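Long-range contact in carbohydrate binding protein, putative, cbp2D (PDB 7B21), which probably carries electrons through its covalently bound heme c, as a c-type cytochrome domain (X183) of a larger multidomain protein with predicted polysaccharide-binding activity: residues 54-66 with 74-87. Numbering follows the deposited sequence. Where two conformers were deposited one is given.
With NA (sodium ion), chain C; HEC (heme c), chain B; EDO (1,2-ethanediol), chain E.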
ATOM      1  N   GLN A  54       1.805  16.131   7.265  1.00 14.99           N
ATOM      2  CA  GLN A  54       0.537  15.833   7.942  1.00 17.40           C
ATOM      3  C   GLN A  54       0.172  14.376   7.686  1.00 13.04           C
ATOM      4  O   GLN A  54       0.742  13.691   6.837  1.00 13.82           O
ATOM      5  CB  GLN A  54      -0.582  16.775   7.566  1.00 23.48           C
ATOM      6  CG  GLN A  54      -0.996  16.450   6.175  1.00 24.18           C
ATOM      7  CD  GLN A  54      -2.251  17.173   5.765  1.00 37.29           C
ATOM      8  OE1 GLN A  54      -2.217  18.345   5.400  1.00 39.75           O
ATOM      9  NE2 GLN A  54      -3.373  16.467   5.815  1.00 37.00           N
ATOM     10  N   ASP A  55      -0.785  13.947   8.461  1.00 12.66           N
ATOM     11  CA  ASP A  55      -1.354  12.603   8.383  1.00 11.94           C
ATOM     12  C   ASP A  55      -2.199  12.520   7.108  1.00 12.66           C
ATOM     13  O   ASP A  55      -2.855  13.477   6.720  1.00 17.01           O
ATOM     14  CB  ASP A  55      -2.243  12.368   9.581  1.00 13.33           C
ATOM     15  CG  ASP A  55      -1.519  12.302  10.904  1.00 15.42           C
ATOM     16  OD1 ASP A  55      -0.285  12.075  10.900  1.00 17.02           O
ATOM     17  OD2 ASP A  55      -2.206  12.403  11.917  1.00 20.74           O
ATOM     18  N   ARG A  56      -2.210  11.333   6.499  1.00  9.79           N
ATOM     19  CA  ARG A  56      -2.971  11.126   5.262  1.00  8.77           C
ATOM     20  C   ARG A  56      -3.808   9.856   5.399  1.00  7.78           C
ATOM     21  O   ARG A  56      -3.407   8.861   6.016  1.00  8.92           O
ATOM     22  CB  ARG A  56      -2.015  10.924   4.079  1.00  9.71           C
ATOM     23  CG  ARG A  56      -0.978  12.023   3.877  1.00 10.14           C
ATOM     24  CD  ARG A  56      -1.558  13.279   3.369  1.00 10.78           C
ATOM     25  NE  ARG A  56      -0.506  14.277   3.266  1.00 10.58           N
ATOM     26  CZ  ARG A  56      -0.729  15.522   2.942  1.00 12.09           C
ATOM     27  NH1 ARG A  56      -1.959  15.908   2.617  1.00 14.07           N
ATOM     28  NH2 ARG A  56       0.286  16.370   2.911  1.00 11.80           N
ATOM     29  N   ALA A  57      -4.918   9.860   4.706  1.00  7.55           N
ATOM     30  CA  ALA A  57      -5.642   8.621   4.434  1.00  7.33           C
ATOM     31  C   ALA A  57      -4.682   7.681   3.710  1.00  6.81           C
ATOM     32  O   ALA A  57      -3.837   8.104   2.909  1.00  7.03           O
ATOM     33  CB  ALA A  57      -6.855   8.872   3.576  1.00  7.98           C
ATOM     34  N   LEU A  58      -4.847   6.376   3.938  1.00  6.48           N
ATOM     35  CA  LEU A  58      -3.937   5.397   3.331  1.00  6.33           C
ATOM     36  C   LEU A  58      -3.854   5.585   1.803  1.00  6.05           C
ATOM     37  O   LEU A  58      -2.763   5.582   1.241  1.00  6.27           O
ATOM     38  CB  LEU A  58      -4.365   3.996   3.764  1.00  6.33           C
ATOM     39  CG  LEU A  58      -3.603   2.835   3.129  1.00  6.40           C
ATOM     40  CD1 LEU A  58      -2.102   2.971   3.290  1.00  6.97           C
ATOM     41  CD2 LEU A  58      -4.053   1.538   3.763  1.00  7.20           C
ATOM     42  N   ARG A  59      -4.987   5.739   1.134  1.00  6.15           N
ATOM     43  CA  ARG A  59      -4.933   5.857  -0.343  1.00  6.54           C
ATOM     44  C   ARG A  59      -4.120   7.093  -0.737  1.00  5.94           C
ATOM     45  O   ARG A  59      -3.407   7.060  -1.734  1.00  6.57           O
ATOM     46  CB  ARG A  59      -6.304   5.910  -1.005  1.00  6.93           C
ATOM     47  CG  ARG A  59      -7.233   7.025  -0.557  1.00  7.34           C
ATOM     48  CD  ARG A  59      -8.499   7.078  -1.376  1.00  7.52           C
ATOM     49  NE  ARG A  59      -9.318   5.889  -1.235  1.00  7.00           N
ATOM     50  CZ  ARG A  59     -10.484   5.735  -1.849  1.00  7.20           C
ATOM     51  NH1 ARG A  59     -10.942   6.660  -2.663  1.00  8.66           N
ATOM     52  NH2 ARG A  59     -11.201   4.639  -1.651  1.00  7.33           N
ATOM     53  N   ASP A  60      -4.225   8.191   0.022  1.00  6.56           N
ATOM     54  CA  ASP A  60      -3.521   9.423  -0.326  1.00  7.29           C
ATOM     55  C   ASP A  60      -2.037   9.281   0.000  1.00  6.47           C
ATOM     56  O   ASP A  60      -1.210   9.789  -0.762  1.00  7.18           O
ATOM     57  CB  ASP A  60      -4.139  10.612   0.386  1.00  7.65           C
ATOM     58  CG  ASP A  60      -5.554  10.865  -0.082  1.00  8.93           C
ATOM     59  OD1 ASP A  60      -5.885  10.592  -1.239  1.00 10.23           O
ATOM     60  OD2 ASP A  60      -6.370  11.319   0.765  1.00 12.18           O
ATOM     61  N   PHE A  61      -1.694   8.577   1.068  1.00  6.29           N
ATOM     62  CA  PHE A  61      -0.282   8.240   1.334  1.00  6.65           C
ATOM     63  C   PHE A  61       0.295   7.503   0.136  1.00  5.99           C
ATOM     64  O   PHE A  61       1.382   7.786  -0.322  1.00  6.40           O
ATOM     65  CB  PHE A  61      -0.218   7.399   2.609  1.00  6.88           C
ATOM     66  CG  PHE A  61       1.186   6.890   2.910  1.00  6.59           C
ATOM     67  CD1 PHE A  61       1.712   5.787   2.247  1.00  6.68           C
ATOM     68  CD2 PHE A  61       1.957   7.494   3.882  1.00  7.39           C
ATOM     69  CE1 PHE A  61       2.990   5.341   2.533  1.00  6.93           C
ATOM     70  CE2 PHE A  61       3.208   7.006   4.208  1.00  7.94           C
ATOM     71  CZ  PHE A  61       3.724   5.929   3.511  1.00  7.33           C
ATOM     72  N   ILE A  62      -0.445   6.518  -0.344  1.00  5.93           N
ATOM     73  CA  ILE A  62       0.031   5.710  -1.498  1.00  6.05           C
ATOM     74  C   ILE A  62       0.192   6.613  -2.707  1.00  6.17           C
ATOM     75  O   ILE A  62       1.229   6.588  -3.400  1.00  6.73           O
ATOM     76  CB  ILE A  62      -0.887   4.516  -1.765  1.00  6.01           C
ATOM     77  CG1 ILE A  62      -0.854   3.531  -0.590  1.00  6.63           C
ATOM     78  CG2 ILE A  62      -0.540   3.848  -3.085  1.00  6.68           C
ATOM     79  CD1 ILE A  62      -1.938   2.490  -0.630  1.00  6.94           C
ATOM     80  N   SER A  63      -0.819   7.409  -3.013  1.00  6.64           N
ATOM     81  CA  SER A  63      -0.723   8.304  -4.188  0.50  6.55           C
ATOM     82  C   SER A  63       0.536   9.169  -4.078  1.00  6.64           C
ATOM     83  O   SER A  63       1.283   9.259  -5.048  1.00  7.71           O
ATOM     84  CB  SER A  63      -1.946   9.164  -4.338  0.50  5.88           C
ATOM     85  OG  SER A  63      -3.045   8.378  -4.739  0.50  5.46           O
ATOM     86  N   MET A  64       0.734   9.813  -2.935  1.00  7.02           N
ATOM     87  CA  MET A  64       1.844  10.766  -2.772  1.00  7.23           C
ATOM     88  C   MET A  64       3.213  10.082  -2.744  1.00  6.66           C
ATOM     89  O   MET A  64       4.175  10.638  -3.292  1.00  7.82           O
ATOM     90  CB  MET A  64       1.654  11.498  -1.456  1.00  8.22           C
ATOM     91  CG  MET A  64       0.510  12.468  -1.435  1.00  8.87           C
ATOM     92  SD  MET A  64       0.295  13.261   0.189  0.87  9.47           S
ATOM     93  CE  MET A  64       1.758  14.307   0.205  1.00 11.07           C
ATOM     94  N   TRP A  65       3.321   8.937  -2.088  1.00  6.33           N
ATOM     95  CA  TRP A  65       4.627   8.482  -1.610  1.00  6.42           C
ATOM     96  C   TRP A  65       5.045   7.121  -2.163  1.00  5.89           C
ATOM     97  O   TRP A  65       6.215   6.763  -1.946  1.00  6.87           O
ATOM     98  CB  TRP A  65       4.690   8.449  -0.082  1.00  7.27           C
ATOM     99  CG  TRP A  65       4.485   9.770   0.565  1.00  6.96           C
ATOM    100  CD1 TRP A  65       3.386  10.168   1.268  1.00  7.13           C
ATOM    101  CD2 TRP A  65       5.386  10.892   0.569  1.00  7.84           C
ATOM    102  NE1 TRP A  65       3.552  11.458   1.723  1.00  8.18           N
ATOM    103  CE2 TRP A  65       4.763  11.918   1.312  1.00  8.46           C
ATOM    104  CE3 TRP A  65       6.690  11.062   0.095  1.00  9.37           C
ATOM    105  CZ2 TRP A  65       5.383  13.137   1.539  1.00 10.16           C
ATOM    106  CZ3 TRP A  65       7.305  12.259   0.371  1.00 10.93           C
ATOM    107  CH2 TRP A  65       6.655  13.290   1.060  1.00 11.13           C
ATOM    108  N   MET A  66       4.174   6.355  -2.804  1.00  6.06           N
ATOM    109  CA  MET A  66       4.524   4.967  -3.143  1.00  6.26           C
ATOM    110  C   MET A  66       4.143   4.681  -4.579  1.00  6.46           C
ATOM    111  O   MET A  66       3.207   5.252  -5.133  1.00  7.06           O
ATOM    112  CB  MET A  66       3.833   3.999  -2.188  1.00  6.13           C
ATOM    113  CG  MET A  66       4.286   4.148  -0.739  1.00  5.71           C
ATOM    114  SD  MET A  66       5.995   3.622  -0.450  1.00  6.04           S
ATOM    115  CE  MET A  66       6.514   4.878   0.699  1.00  6.36           C
ATOM    116  N   CYS A  74       1.333   5.055  -9.152  1.00 10.79           N
ATOM    117  CA  CYS A  74       0.105   4.566  -8.486  1.00  9.21           C
ATOM    118  C   CYS A  74      -0.555   5.737  -7.801  1.00  8.91           C
ATOM    119  O   CYS A  74      -0.030   6.212  -6.778  1.00  9.27           O
ATOM    120  CB  CYS A  74       0.389   3.444  -7.516  1.00  9.12           C
ATOM    121  SG  CYS A  74      -1.097   2.747  -6.739  0.83  7.82           S
ATOM    122  N   THR A  75      -1.666   6.197  -8.375  1.00  8.59           N
ATOM    123  CA  THR A  75      -2.468   7.305  -7.845  1.00  9.11           C
ATOM    124  C   THR A  75      -3.929   6.903  -8.051  1.00  8.29           C
ATOM    125  O   THR A  75      -4.210   5.841  -8.601  1.00  9.37           O
ATOM    126  CB  THR A  75      -2.133   8.625  -8.533  1.00 11.02           C
ATOM    127  OG1 THR A  75      -2.511   8.521  -9.907  1.00 12.87           O
ATOM    128  CG2 THR A  75      -0.675   9.009  -8.437  1.00 11.98           C
ATOM    129  N   GLY A  76      -4.856   7.772  -7.694  1.00  8.46           N
ATOM    130  CA  GLY A  76      -6.254   7.580  -8.104  1.00  8.37           C
ATOM    131  C   GLY A  76      -6.773   6.202  -7.761  1.00  7.95           C
ATOM    132  O   GLY A  76      -6.697   5.751  -6.626  1.00  8.43           O
ATOM    133  N   GLN A  77      -7.357   5.536  -8.764  1.00  7.93           N
ATOM    134  CA  GLN A  77      -7.982   4.233  -8.516  1.00  7.90           C
ATOM    135  C   GLN A  77      -6.962   3.183  -8.058  1.00  7.78           C
ATOM    136  O   GLN A  77      -7.320   2.324  -7.251  1.00  8.51           O
ATOM    137  CB  GLN A  77      -8.748   3.769  -9.758  1.00  8.66           C
ATOM    138  CG  GLN A  77      -9.686   2.613  -9.498  1.00  9.35           C
ATOM    139  CD  GLN A  77     -10.868   2.940  -8.627  1.00  9.53           C
ATOM    140  OE1 GLN A  77     -11.663   3.834  -8.936  1.00 11.14           O
ATOM    141  NE2 GLN A  77     -11.041   2.206  -7.536  1.00  9.80           N
ATOM    142  N   CYS A  78      -5.751   3.221  -8.590  1.00  7.91           N
ATOM    143  CA  CYS A  78      -4.700   2.284  -8.132  1.00  8.03           C
ATOM    144  C   CYS A  78      -4.555   2.401  -6.630  1.00  7.45           C
ATOM    145  O   CYS A  78      -4.521   1.395  -5.901  1.00  7.75           O
ATOM    146  CB  CYS A  78      -3.387   2.617  -8.833  1.00  8.80           C
ATOM    147  SG  CYS A  78      -1.983   1.645  -8.219  0.85  8.34           S
ATOM    148  N   ALA A  79      -4.437   3.627  -6.133  1.00  7.28           N
ATOM    149  CA  ALA A  79      -4.215   3.870  -4.710  1.00  7.36           C
ATOM    150  C   ALA A  79      -5.438   3.438  -3.893  1.00  6.95           C
ATOM    151  O   ALA A  79      -5.280   2.854  -2.813  1.00  7.54           O
ATOM    152  CB  ALA A  79      -3.854   5.322  -4.490  1.00  7.70           C
ATOM    153  N   ALA A  80      -6.630   3.730  -4.393  1.00  6.84           N
ATOM    154  CA  ALA A  80      -7.849   3.294  -3.716  1.00  7.12           C
ATOM    155  C   ALA A  80      -7.926   1.766  -3.621  1.00  6.86           C
ATOM    156  O   ALA A  80      -8.302   1.217  -2.602  1.00  7.25           O
ATOM    157  CB  ALA A  80      -9.054   3.863  -4.420  1.00  7.46           C
ATOM    158  N   ASP A  81      -7.618   1.098  -4.727  1.00  6.64           N
ATOM    159  CA  ASP A  81      -7.686  -0.365  -4.765  1.00  7.07           C
ATOM    160  C   ASP A  81      -6.671  -0.965  -3.807  1.00  6.55           C
ATOM    161  O   ASP A  81      -6.975  -1.923  -3.071  1.00  6.93           O
ATOM    162  CB  ASP A  81      -7.472  -0.863  -6.186  1.00  7.22           C
ATOM    163  CG  ASP A  81      -8.601  -0.596  -7.159  1.00  7.87           C
ATOM    164  OD1 ASP A  81      -9.710  -0.203  -6.717  1.00  8.22           O
ATOM    165  OD2 ASP A  81      -8.382  -0.837  -8.341  1.00  9.85           O
ATOM    166  N   ILE A  82      -5.422  -0.482  -3.840  1.00  6.70           N
ATOM    167  CA  ILE A  82      -4.428  -1.080  -2.955  1.00  6.19           C
ATOM    168  C   ILE A  82      -4.776  -0.750  -1.494  1.00  6.36           C
ATOM    169  O   ILE A  82      -4.587  -1.623  -0.652  1.00  6.70           O
ATOM    170  CB  ILE A  82      -2.999  -0.659  -3.350  1.00  6.28           C
ATOM    171  CG1 ILE A  82      -2.628  -1.160  -4.740  1.00  6.86           C
ATOM    172  CG2 ILE A  82      -2.023  -1.219  -2.319  1.00  7.15           C
ATOM    173  CD1 ILE A  82      -1.263  -0.750  -5.220  1.00  8.09           C
ATOM    174  N   GLU A  83      -5.262   0.441  -1.205  1.00  6.20           N
ATOM    175  CA  GLU A  83      -5.761   0.721   0.150  1.00  6.26           C
ATOM    176  C   GLU A  83      -6.730  -0.366   0.590  1.00  6.07           C
ATOM    177  O   GLU A  83      -6.624  -0.903   1.691  1.00  7.12           O
ATOM    178  CB  GLU A  83      -6.402   2.104   0.187  1.00  6.41           C
ATOM    179  CG  GLU A  83      -7.135   2.397   1.481  1.00  6.93           C
ATOM    180  CD  GLU A  83      -7.872   3.735   1.425  1.00  7.39           C
ATOM    181  OE1 GLU A  83      -8.837   3.821   0.620  1.00  8.10           O
ATOM    182  OE2 GLU A  83      -7.491   4.678   2.130  1.00  7.51           O
ATOM    183  N   ALA A  84      -7.719  -0.641  -0.263  1.00  6.78           N
ATOM    184  CA  ALA A  84      -8.742  -1.639   0.110  1.00  7.21           C
ATOM    185  C   ALA A  84      -8.070  -2.994   0.383  1.00  7.09           C
ATOM    186  O   ALA A  84      -8.444  -3.699   1.332  1.00  8.16           O
ATOM    187  CB  ALA A  84      -9.791  -1.736  -0.971  1.00  8.04           C
ATOM    188  N   PHE A  85      -7.127  -3.379  -0.442  1.00  7.19           N
ATOM    189  CA  PHE A  85      -6.409  -4.636  -0.247  1.00  7.21           C
ATOM    190  C   PHE A  85      -5.669  -4.650   1.097  1.00  6.69           C
ATOM    191  O   PHE A  85      -5.804  -5.625   1.866  1.00  8.01           O
ATOM    192  CB  PHE A  85      -5.445  -4.862  -1.411  1.00  7.49           C
ATOM    193  CG  PHE A  85      -4.534  -6.050  -1.234  1.00  7.58           C
ATOM    194  CD1 PHE A  85      -5.038  -7.325  -1.024  1.00  9.09           C
ATOM    195  CD2 PHE A  85      -3.176  -5.926  -1.339  1.00  7.90           C
ATOM    196  CE1 PHE A  85      -4.201  -8.412  -0.907  1.00  9.97           C
ATOM    197  CE2 PHE A  85      -2.321  -7.013  -1.225  1.00  8.73           C
ATOM    198  CZ  PHE A  85      -2.840  -8.261  -1.022  1.00  9.45           C
ATOM    199  N   ILE A  86      -4.912  -3.623   1.383  1.00  6.56           N
ATOM    200  CA  ILE A  86      -4.162  -3.564   2.660  1.00  6.87           C
ATOM    201  C   ILE A  86      -5.121  -3.657   3.844  1.00  7.24           C
ATOM    202  O   ILE A  86      -4.804  -4.318   4.847  1.00  8.28           O
ATOM    203  CB  ILE A  86      -3.322  -2.283   2.701  1.00  6.97           C
ATOM    204  CG1 ILE A  86      -2.198  -2.344   1.672  1.00  6.70           C
ATOM    205  CG2 ILE A  86      -2.782  -2.051   4.098  1.00  7.26           C
ATOM    206  CD1 ILE A  86      -1.509  -1.034   1.464  1.00  7.15           C
ATOM    207  N   ARG A  87      -6.305  -3.044   3.748  1.00  7.33           N
ATOM    208  CA  ARG A  87      -7.245  -3.086   4.892  1.00  8.06           C
ATOM    209  C   ARG A  87      -7.863  -4.473   5.082  1.00  9.56           C
ATOM    210  O   ARG A  87      -8.542  -4.685   6.087  1.00 13.89           O
ATOM    211  CB  ARG A  87      -8.331  -2.046   4.701  1.00  8.65           C
ATOM    212  CG  ARG A  87      -7.815  -0.627   4.728  1.00  8.28           C
ATOM    213  CD  ARG A  87      -6.995  -0.285   5.925  1.00  8.44           C
ATOM    214  NE  ARG A  87      -6.851   1.150   6.048  1.00  7.94           N
ATOM    215  CZ  ARG A  87      -6.173   1.731   7.040  1.00  8.01           C
ATOM    216  NH1 ARG A  87      -5.465   1.012   7.903  1.00  9.38           N
ATOM    217  NH2 ARG A  87      -6.187   3.048   7.143  1.00  8.94           N
TER
HETATM  218 NA    NA C 102       1.858   6.980  -5.696  1.00  7.94          NA
HETATM  219 FE   HEC B 101       6.060   1.540   0.601  1.00  5.78          FE
HETATM  220  CHA HEC B 101       6.158   2.916   3.709  1.00  6.14           C
HETATM  221  CHB HEC B 101       2.691   1.292   0.801  1.00  5.60           C
HETATM  222  CHC HEC B 101       5.984   0.413  -2.601  1.00  5.98           C
HETATM  223  CHD HEC B 101       9.451   1.475   0.541  1.00  5.95           C
HETATM  224  NA  HEC B 101       4.716   1.997   1.969  1.00  6.27           N
HETATM  225  C1A HEC B 101       4.933   2.476   3.249  1.00  5.75           C
HETATM  226  C2A HEC B 101       3.722   2.487   4.001  1.00  6.01           C
HETATM  227  C3A HEC B 101       2.745   2.077   3.182  1.00  5.82           C
HETATM  228  C4A HEC B 101       3.367   1.750   1.912  1.00  5.75           C
HETATM  229  CMA HEC B 101       1.274   1.999   3.444  1.00  6.68           C
HETATM  230  CAA HEC B 101       3.579   2.899   5.450  1.00  6.69           C
HETATM  231  CBA HEC B 101       3.790   1.686   6.385  1.00  7.79           C
HETATM  232  CGA HEC B 101       3.551   1.919   7.829  1.00  7.54           C
HETATM  233  O1A HEC B 101       3.158   3.021   8.232  1.00  8.74           O
HETATM  234  O2A HEC B 101       3.716   0.912   8.599  1.00  8.32           O
HETATM  235  NB  HEC B 101       4.608   0.988  -0.672  1.00  5.27           N
HETATM  236  C1B HEC B 101       3.265   0.949  -0.408  1.00  5.64           C
HETATM  237  C2B HEC B 101       2.543   0.529  -1.567  1.00  5.52           C
HETATM  238  C3B HEC B 101       3.451   0.332  -2.566  1.00  5.62           C
HETATM  239  C4B HEC B 101       4.771   0.580  -1.950  1.00  5.73           C
HETATM  240  CMB HEC B 101       1.063   0.356  -1.666  1.00  6.15           C
HETATM  241  CAB HEC B 101       3.216  -0.029  -3.988  1.00  6.18           C
HETATM  242  CBB HEC B 101       2.362   0.954  -4.741  1.00  7.12           C
HETATM  243  NC  HEC B 101       7.422   1.047  -0.757  1.00  5.93           N
HETATM  244  C1C HEC B 101       7.222   0.556  -2.009  1.00  5.75           C
HETATM  245  C2C HEC B 101       8.453   0.189  -2.633  1.00  6.07           C
HETATM  246  C3C HEC B 101       9.440   0.402  -1.714  1.00  6.04           C
HETATM  247  C4C HEC B 101       8.810   0.978  -0.564  1.00  5.79           C
HETATM  248  CMC HEC B 101       8.561  -0.433  -4.000  1.00  7.16           C
HETATM  249  CAC HEC B 101      10.893   0.064  -1.800  1.00  6.51           C
HETATM  250  CBC HEC B 101      11.646   0.588  -2.950  1.00  8.15           C
HETATM  251  ND  HEC B 101       7.508   2.158   1.837  1.00  5.80           N
HETATM  252  C1D HEC B 101       8.849   2.085   1.627  1.00  5.75           C
HETATM  253  C2D HEC B 101       9.567   2.770   2.692  1.00  6.92           C
HETATM  254  C3D HEC B 101       8.654   3.234   3.551  1.00  6.66           C
HETATM  255  C4D HEC B 101       7.347   2.798   3.043  1.00  6.29           C
HETATM  256  CMD HEC B 101      11.059   2.899   2.774  1.00  8.09           C
HETATM  257  CAD HEC B 101       8.858   4.143   4.716  1.00  7.40           C
HETATM  258  CBD HEC B 101       8.588   5.630   4.243  1.00  7.83           C
HETATM  259  CGD HEC B 101       8.930   6.666   5.268  1.00  8.78           C
HETATM  260  O1D HEC B 101       8.044   7.067   6.065  1.00  8.88           O
HETATM  261  O2D HEC B 101      10.121   7.100   5.289  1.00 11.36           O
HETATM  262  C1  EDO E 104      -0.218  12.847  14.462  1.00 34.65           C
HETATM  263  O1  EDO E 104      -1.455  13.496  14.351  1.00 44.31           O
HETATM  264  C2  EDO E 104       0.899  13.659  13.913  1.00 25.38           C
HETATM  265  O2  EDO E 104       0.770  14.074  12.567  1.00 22.88           O
HETATM  266  O   HOH W   1      -6.764   5.868   6.009  1.00  7.98           O
HETATM  267  O   HOH W   2     -10.305   1.951  -0.564  1.00  9.09           O
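I62 and R59 of helix 58-65 meet A79, A80, I82, E83 and I86 of helix 76-86 in the cytochrome c fold. The helix axes cross at 129° and approach to 8.1 Å. I62 is a knob in a hole formed by A79, I82, E83 and I86. Its CG2 touches A79 CB, and its CD1 reaches I86 CD1 at 4.1 Å. I62 CD1 and I82 CG2 also border the heme methyl CMB. E83 grips R59 twice. R59 NE forms a salt bridge to E83 OE1 at 2.8 Å, nearly straight at 165°. The backbone R59 N donates to E83 OE2 at 2.9 Å, from above the carboxylate plane. A80 CB covers one guanidinium face, 3.5 Å above its centre. Water 2 joins R59 NH2, E83 OE1 and A80 O, while R59 NH1 bonds L3 O. E83 CG stands anti to the backbone N (chi1 171°), and the extended chain carries the carboxylate across to R59. L58 CD2 lies over a face of the R87 guanidinium, whose NH1 bonds P42 O. Beyond the helix pair, M66 SD and H23 NE2 are the axial ligands of the heme iron. The C74-C78 disulfide (SG to SG) links the loop residue C74 to C78 in the helix. A sodium ion bridges the two segments: I62 O, S63 O, M66 O and E71 O bind it, together with C74 O at 2.3 Å.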